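Folylpolyglutamate synthase protein FOLC (Mycobacterium tuberculosis, PDB 2VOS) binds ADP and probably catalyses the ATP-dependent addition of L-glutamate to dihydropteroate and to tetrahydrofolate polyglutamates, with magnesium as cofactor. Local coordinates at residues Val30-Leu34 against Tyr120-Tyr124; Gln102-Glu106 against Gly483-Gln487. All coordinates share one frame; numbering follows the deposited sequence.

Interaction 1 of 2, residues Val30-Leu34 against Tyr120-Tyr124; sequences VEHLL and YVATY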
ATOM      1  N   VAL A  30      -3.645  21.897   9.721  1.00 43.63           N
ATOM      2  CA  VAL A  30      -3.701  20.656  10.491  1.00 42.73           C
ATOM      3  C   VAL A  30      -2.447  19.815  10.352  1.00 43.61           C
ATOM      4  O   VAL A  30      -1.941  19.269  11.366  1.00 42.99           O
ATOM      5  CB  VAL A  30      -4.955  19.830  10.188  1.00 42.08           C
ATOM      6  CG1 VAL A  30      -4.848  18.367  10.846  1.00 40.88           C
ATOM      7  CG2 VAL A  30      -6.215  20.618  10.653  1.00 41.04           C
ATOM      8  N   GLU A  31      -1.940  19.683   9.114  1.00 43.47           N
ATOM      9  CA  GLU A  31      -0.772  18.799   8.862  1.00 43.77           C
ATOM     10  C   GLU A  31       0.492  19.372   9.554  1.00 42.89           C
ATOM     11  O   GLU A  31       1.367  18.607  10.053  1.00 41.08           O
ATOM     12  CB  GLU A  31      -0.488  18.689   7.358  1.00 43.58           C
ATOM     13  CG  GLU A  31      -1.491  17.823   6.658  1.00 44.88           C
ATOM     14  CD  GLU A  31      -1.460  16.446   7.257  1.00 46.97           C
ATOM     15  OE1 GLU A  31      -0.528  15.699   6.948  1.00 46.63           O
ATOM     16  OE2 GLU A  31      -2.353  16.106   8.050  1.00 49.60           O
ATOM     17  N   HIS A  32       0.602  20.705   9.519  1.00 42.41           N
ATOM     18  CA  HIS A  32       1.717  21.407  10.206  1.00 43.35           C
ATOM     19  C   HIS A  32       1.742  21.028  11.705  1.00 42.93           C
ATOM     20  O   HIS A  32       2.802  20.742  12.254  1.00 42.77           O
ATOM     21  CB  HIS A  32       1.605  22.930  10.034  1.00 43.64           C
ATOM     22  CG  HIS A  32       2.799  23.689  10.553  1.00 45.46           C
ATOM     23  ND1 HIS A  32       4.088  23.456  10.111  1.00 48.47           N
ATOM     24  CD2 HIS A  32       2.896  24.672  11.482  1.00 45.18           C
ATOM     25  CE1 HIS A  32       4.925  24.260  10.741  1.00 47.77           C
ATOM     26  NE2 HIS A  32       4.229  25.008  11.579  1.00 47.57           N
ATOM     27  N   LEU A  33       0.574  21.001  12.356  1.00 41.86           N
ATOM     28  CA  LEU A  33       0.511  20.566  13.750  1.00 43.05           C
ATOM     29  C   LEU A  33       0.881  19.108  13.894  1.00 43.95           C
ATOM     30  O   LEU A  33       1.661  18.766  14.781  1.00 44.57           O
ATOM     31  CB  LEU A  33      -0.895  20.719  14.366  1.00 42.37           C
ATOM     32  CG  LEU A  33      -1.398  22.140  14.571  1.00 45.09           C
ATOM     33  CD1 LEU A  33      -2.807  22.030  15.176  1.00 44.03           C
ATOM     34  CD2 LEU A  33      -0.442  22.917  15.452  1.00 44.52           C
ATOM     35  N   LEU A  34       0.253  18.241  13.083  1.00 44.07           N
ATOM     36  CA  LEU A  34       0.443  16.806  13.218  1.00 43.74           C
ATOM     37  C   LEU A  34       1.927  16.512  12.989  1.00 44.41           C
ATOM     38  O   LEU A  34       2.469  15.623  13.636  1.00 45.09           O
ATOM     39  CB  LEU A  34      -0.439  15.997  12.228  1.00 42.59           C
ATOM     40  CG  LEU A  34      -1.946  16.029  12.497  1.00 44.57           C
ATOM     41  CD1 LEU A  34      -2.676  15.229  11.441  1.00 44.47           C
ATOM     42  CD2 LEU A  34      -2.145  15.354  13.826  1.00 44.97           C
ATOM     43  N   TYR A 120     -11.702  16.432   6.417  1.00 40.94           N
ATOM     44  CA  TYR A 120     -10.499  15.922   7.121  1.00 41.20           C
ATOM     45  C   TYR A 120     -10.226  16.830   8.309  1.00 41.79           C
ATOM     46  O   TYR A 120      -9.971  16.377   9.435  1.00 41.25           O
ATOM     47  CB  TYR A 120      -9.330  15.899   6.138  1.00 39.63           C
ATOM     48  CG  TYR A 120      -7.959  15.490   6.661  1.00 41.88           C
ATOM     49  CD1 TYR A 120      -7.527  14.163   6.575  1.00 39.39           C
ATOM     50  CD2 TYR A 120      -7.069  16.423   7.196  1.00 40.80           C
ATOM     51  CE1 TYR A 120      -6.238  13.767   7.030  1.00 38.54           C
ATOM     52  CE2 TYR A 120      -5.734  16.012   7.669  1.00 37.71           C
ATOM     53  CZ  TYR A 120      -5.361  14.693   7.558  1.00 38.34           C
ATOM     54  OH  TYR A 120      -4.101  14.252   7.962  1.00 38.70           O
ATOM     55  N   VAL A 121     -10.246  18.140   8.045  1.00 41.83           N
ATOM     56  CA  VAL A 121     -10.089  19.161   9.112  1.00 40.80           C
ATOM     57  C   VAL A 121     -11.197  19.036  10.169  1.00 40.88           C
ATOM     58  O   VAL A 121     -10.885  19.048  11.344  1.00 40.75           O
ATOM     59  CB  VAL A 121     -10.060  20.608   8.499  1.00 41.01           C
ATOM     60  CG1 VAL A 121     -10.102  21.690   9.550  1.00 39.68           C
ATOM     61  CG2 VAL A 121      -8.808  20.762   7.611  1.00 41.48           C
ATOM     62  N   ALA A 122     -12.485  18.924   9.762  1.00 40.85           N
ATOM     63  CA  ALA A 122     -13.580  18.806  10.731  1.00 40.34           C
ATOM     64  C   ALA A 122     -13.390  17.554  11.587  1.00 41.48           C
ATOM     65  O   ALA A 122     -13.689  17.564  12.756  1.00 40.58           O
ATOM     66  CB  ALA A 122     -14.943  18.732  10.010  1.00 40.44           C
ATOM     67  N   THR A 123     -12.896  16.465  10.994  1.00 40.99           N
ATOM     68  CA  THR A 123     -12.660  15.238  11.767  1.00 41.79           C
ATOM     69  C   THR A 123     -11.575  15.450  12.817  1.00 42.26           C
ATOM     70  O   THR A 123     -11.747  15.079  13.959  1.00 41.30           O
ATOM     71  CB  THR A 123     -12.334  14.047  10.834  1.00 42.16           C
ATOM     72  OG1 THR A 123     -13.439  13.886   9.937  1.00 41.71           O
ATOM     73  CG2 THR A 123     -12.171  12.755  11.606  1.00 40.38           C
ATOM     74  N   TYR A 124     -10.480  16.087  12.433  1.00 41.89           N
ATOM     75  CA  TYR A 124      -9.408  16.394  13.369  1.00 42.05           C
ATOM     76  C   TYR A 124      -9.950  17.310  14.499  1.00 42.79           C
ATOM     77  O   TYR A 124      -9.771  17.027  15.692  1.00 42.87           O
ATOM     78  CB  TYR A 124      -8.254  17.100  12.631  1.00 41.22           C
ATOM     79  CG  TYR A 124      -7.244  17.608  13.610  1.00 42.56           C
ATOM     80  CD1 TYR A 124      -6.351  16.725  14.228  1.00 45.28           C
ATOM     81  CD2 TYR A 124      -7.206  18.933  13.964  1.00 41.36           C
ATOM     82  CE1 TYR A 124      -5.452  17.152  15.164  1.00 46.84           C
ATOM     83  CE2 TYR A 124      -6.318  19.381  14.871  1.00 43.28           C
ATOM     84  CZ  TYR A 124      -5.438  18.490  15.491  1.00 46.38           C
ATOM     85  OH  TYR A 124      -4.541  18.947  16.448  1.00 47.93           O
TER
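V30 starts a helix-helix packing that sets the last turn of the N-terminal helix 23-34 on the first turns of helix 117-140, beside helix 151-165, the short axes 11.7 Å apart and inclined at 46°. Both its methyls touch the Y124 ring. CG1, anti to the backbone N (chi1 170°), lies over one face, a CH-pi contact 4.0 Å from CG1 to the ring centroid and displaced toward the rim; CG2 comes 3.8 Å from Y124 CD2 while also packing on V121 CG2. E31 starts out away from the partner helix, but a bend at chi2 (-59°) brings its carboxylate back to the edge of the Y120 ring. There Y120 OH donates to E31 OE2 over 2.5 Å, arriving from above the carboxylate plane, and OE1 makes a salt bridge with K151, leaving the carboxylate gripped at both oxygens. L33 brings CD1 to 3.8 Å from Y124 OH, a hydroxyl hydrogen-bonded to E128 in its own helix. L34, which also touches V154 of helix 151-165, spreads its methyls between the two tyrosines: CD1 lies 3.9 Å from Y120 OH, while CD2 comes within 4.0 Å of Y124 CE1.

Interaction 2 of 2, residues Gln102-Glu106 against Gly483-Gln487; sequences QSPVE and GRDPQ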
ATOM      1  N   GLN A 102      -0.074  11.602  -2.319  1.00 29.17           N
ATOM      2  CA  GLN A 102      -0.073  13.068  -2.581  1.00 28.63           C
ATOM      3  C   GLN A 102      -0.644  13.938  -1.478  1.00 30.34           C
ATOM      4  O   GLN A 102      -0.091  15.021  -1.172  1.00 30.01           O
ATOM      5  CB  GLN A 102      -0.834  13.374  -3.858  1.00 27.98           C
ATOM      6  CG  GLN A 102      -0.348  12.588  -5.026  1.00 27.46           C
ATOM      7  CD  GLN A 102      -1.323  12.697  -6.176  1.00 31.06           C
ATOM      8  OE1 GLN A 102      -2.149  11.774  -6.427  1.00 28.92           O
ATOM      9  NE2 GLN A 102      -1.219  13.809  -6.929  1.00 27.52           N
ATOM     10  N   SER A 103      -1.753  13.500  -0.874  1.00 28.22           N
ATOM     11  CA  SER A 103      -2.429  14.321   0.108  1.00 28.82           C
ATOM     12  C   SER A 103      -2.896  13.431   1.247  1.00 29.52           C
ATOM     13  O   SER A 103      -3.305  12.309   1.009  1.00 29.38           O
ATOM     14  CB  SER A 103      -3.622  15.045  -0.549  1.00 28.68           C
ATOM     15  OG  SER A 103      -4.455  15.606   0.458  1.00 29.81           O
ATOM     16  N   PRO A 104      -2.838  13.921   2.497  1.00 30.71           N
ATOM     17  CA  PRO A 104      -3.249  13.032   3.547  1.00 30.25           C
ATOM     18  C   PRO A 104      -4.749  12.660   3.498  1.00 30.41           C
ATOM     19  O   PRO A 104      -5.130  11.678   4.146  1.00 31.12           O
ATOM     20  CB  PRO A 104      -2.957  13.842   4.831  1.00 32.91           C
ATOM     21  CG  PRO A 104      -2.931  15.243   4.420  1.00 30.91           C
ATOM     22  CD  PRO A 104      -2.407  15.245   2.995  1.00 31.51           C
ATOM     23  N   VAL A 105      -5.603  13.414   2.773  1.00 28.93           N
ATOM     24  CA  VAL A 105      -7.022  12.980   2.634  1.00 27.67           C
ATOM     25  C   VAL A 105      -7.096  11.548   2.107  1.00 27.24           C
ATOM     26  O   VAL A 105      -8.115  10.835   2.315  1.00 26.12           O
ATOM     27  CB  VAL A 105      -7.915  13.948   1.728  1.00 28.26           C
ATOM     28  CG1 VAL A 105      -7.845  15.345   2.250  1.00 30.44           C
ATOM     29  CG2 VAL A 105      -7.519  13.938   0.238  1.00 27.04           C
ATOM     30  N   GLU A 106      -6.038  11.092   1.425  1.00 25.52           N
ATOM     31  CA  GLU A 106      -6.105   9.767   0.822  1.00 26.62           C
ATOM     32  C   GLU A 106      -6.231   8.707   1.913  1.00 26.70           C
ATOM     33  O   GLU A 106      -6.579   7.560   1.631  1.00 25.45           O
ATOM     34  CB  GLU A 106      -4.811   9.434   0.069  1.00 25.56           C
ATOM     35  CG  GLU A 106      -4.643  10.170  -1.274  1.00 27.31           C
ATOM     36  CD  GLU A 106      -3.160  10.144  -1.689  1.00 33.10           C
ATOM     37  OE1 GLU A 106      -2.521   9.061  -1.568  1.00 30.49           O
ATOM     38  OE2 GLU A 106      -2.620  11.216  -2.054  1.00 30.44           O
ATOM     39  N   GLY A 483      -0.002  16.267 -12.460  1.00 42.62           N
ATOM     40  CA  GLY A 483      -1.274  16.957 -12.315  1.00 41.38           C
ATOM     41  C   GLY A 483      -2.484  16.081 -11.943  1.00 40.23           C
ATOM     42  O   GLY A 483      -3.631  16.514 -12.218  1.00 40.33           O
ATOM     43  N   ARG A 484      -2.276  14.867 -11.415  1.00 35.88           N
ATOM     44  CA  ARG A 484      -3.392  13.960 -11.122  0.70 35.57           C
ATOM     45  C   ARG A 484      -3.946  14.264  -9.734  1.00 34.43           C
ATOM     46  O   ARG A 484      -3.184  14.597  -8.809  1.00 33.71           O
ATOM     47  CB  ARG A 484      -2.955  12.491 -11.195  0.70 35.14           C
ATOM     48  CG  ARG A 484      -2.241  12.128 -12.471  0.70 36.98           C
ATOM     49  CD  ARG A 484      -3.129  12.187 -13.684  0.70 41.34           C
ATOM     50  NE  ARG A 484      -2.423  12.588 -14.915  0.70 45.25           N
ATOM     51  CZ  ARG A 484      -2.141  11.763 -15.917  0.70 43.70           C
ATOM     52  NH1 ARG A 484      -2.484  10.489 -15.830  0.70 46.42           N
ATOM     53  NH2 ARG A 484      -1.526  12.202 -16.998  0.70 45.90           N
ATOM     54  N   ASP A 485      -5.258  14.200  -9.579  1.00 33.56           N
ATOM     55  CA  ASP A 485      -5.895  14.483  -8.297  1.00 32.49           C
ATOM     56  C   ASP A 485      -5.729  13.270  -7.416  1.00 29.73           C
ATOM     57  O   ASP A 485      -5.786  12.169  -7.911  1.00 31.58           O
ATOM     58  CB  ASP A 485      -7.385  14.671  -8.527  1.00 33.22           C
ATOM     59  CG  ASP A 485      -7.687  15.977  -9.240  1.00 40.68           C
ATOM     60  OD1 ASP A 485      -6.841  16.902  -9.143  1.00 42.25           O
ATOM     61  OD2 ASP A 485      -8.753  16.045  -9.877  1.00 46.71           O
ATOM     62  N   PRO A 486      -5.570  13.466  -6.128  1.00 29.88           N
ATOM     63  CA  PRO A 486      -5.450  12.337  -5.177  1.00 29.32           C
ATOM     64  C   PRO A 486      -6.644  11.392  -5.254  1.00 29.53           C
ATOM     65  O   PRO A 486      -7.786  11.876  -5.373  1.00 27.30           O
ATOM     66  CB  PRO A 486      -5.488  13.043  -3.810  1.00 29.69           C
ATOM     67  CG  PRO A 486      -4.831  14.419  -4.118  1.00 31.12           C
ATOM     68  CD  PRO A 486      -5.349  14.784  -5.475  1.00 29.72           C
ATOM     69  N   GLN A 487      -6.402  10.075  -5.177  0.50 29.03           N
ATOM     70  CA  GLN A 487      -7.472   9.063  -5.321  0.50 29.69           C
ATOM     71  C   GLN A 487      -7.578   8.058  -4.137  0.50 27.47           C
ATOM     72  O   GLN A 487      -8.323   7.080  -4.244  0.50 23.57           O
ATOM     73  CB  GLN A 487      -7.264   8.226  -6.599  0.50 30.30           C
ATOM     74  CG  GLN A 487      -7.818   8.791  -7.900  0.50 34.11           C
ATOM     75  CD  GLN A 487      -7.874   7.692  -8.966  0.50 36.28           C
ATOM     76  OE1 GLN A 487      -7.158   6.683  -8.883  0.50 41.05           O
ATOM     77  NE2 GLN A 487      -8.731   7.866  -9.936  0.50 34.32           N
TER
HETATM   78  O   HOH W   1      -3.401   9.531  -5.090  1.00 33.23           O
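Hydrogen bonding across this contact, which packs the loop between strands 93-96 and 108-110, with its 3-10 turn at 104-106, against the tail after helix 472-481, rests on the side-chain amide of Q102. NE2 donates to R484 O at 2.8 Å with an N-H...O angle of 160°; the acceptor lies close to the amide plane of Q102, while the donor stands tilted from the carbonyl plane. On the other branch, OE1 accepts from a water 2.9 Å away, and that water accepts from Q487 N. R479 and T480 of helix 472-481 also bond to OE1 and NE2 respectively, leaving little freedom to flip the amide. Within 102-106, E106, extended beyond CG, reaches back along its own segment: OE2 accepts from Q102 N at 2.6 Å, through its syn lone pair, and from S103 N at 2.7 Å, from above the carboxylate plane. OE1 takes L101 N.

Van der Waals packing centres on the P486 ring. Its CG sits 3.8 Å from S103 CB and somewhat farther from Q102 CB, and CB lies 3.8 Å from E106 OE2, the glutamate crossing the proline at about a right angle.

E106 is about 6 Å, side chain to side chain, from the ADP-binding R338. Three backbone N-H groups converge on its carboxylate; they fix the turn that meets the C-terminal tail and would probably also stabilise the negative charge.

Overall arrangement
From the N terminus, helix 23-34 comes first, and interaction 1 closes a loop of 85 intervening residues by bringing it against helix 117-140. The segment 102-106, between strands 93-96 and 108-110 of the mixed eight-stranded sheet, lies inside that loop; interaction 2 joins it to 483-487, the last residues of the chain, after helix 472-481. The two closures therefore cross rather than nest. Their centres are 16 Å apart, yet they meet directly: P104 packs on both E31 and Y120, with P104 CB 3.4 Å from Y120 OH. Together they connect the N-terminal helix, the edge region of the large sheet and the C-terminal tail.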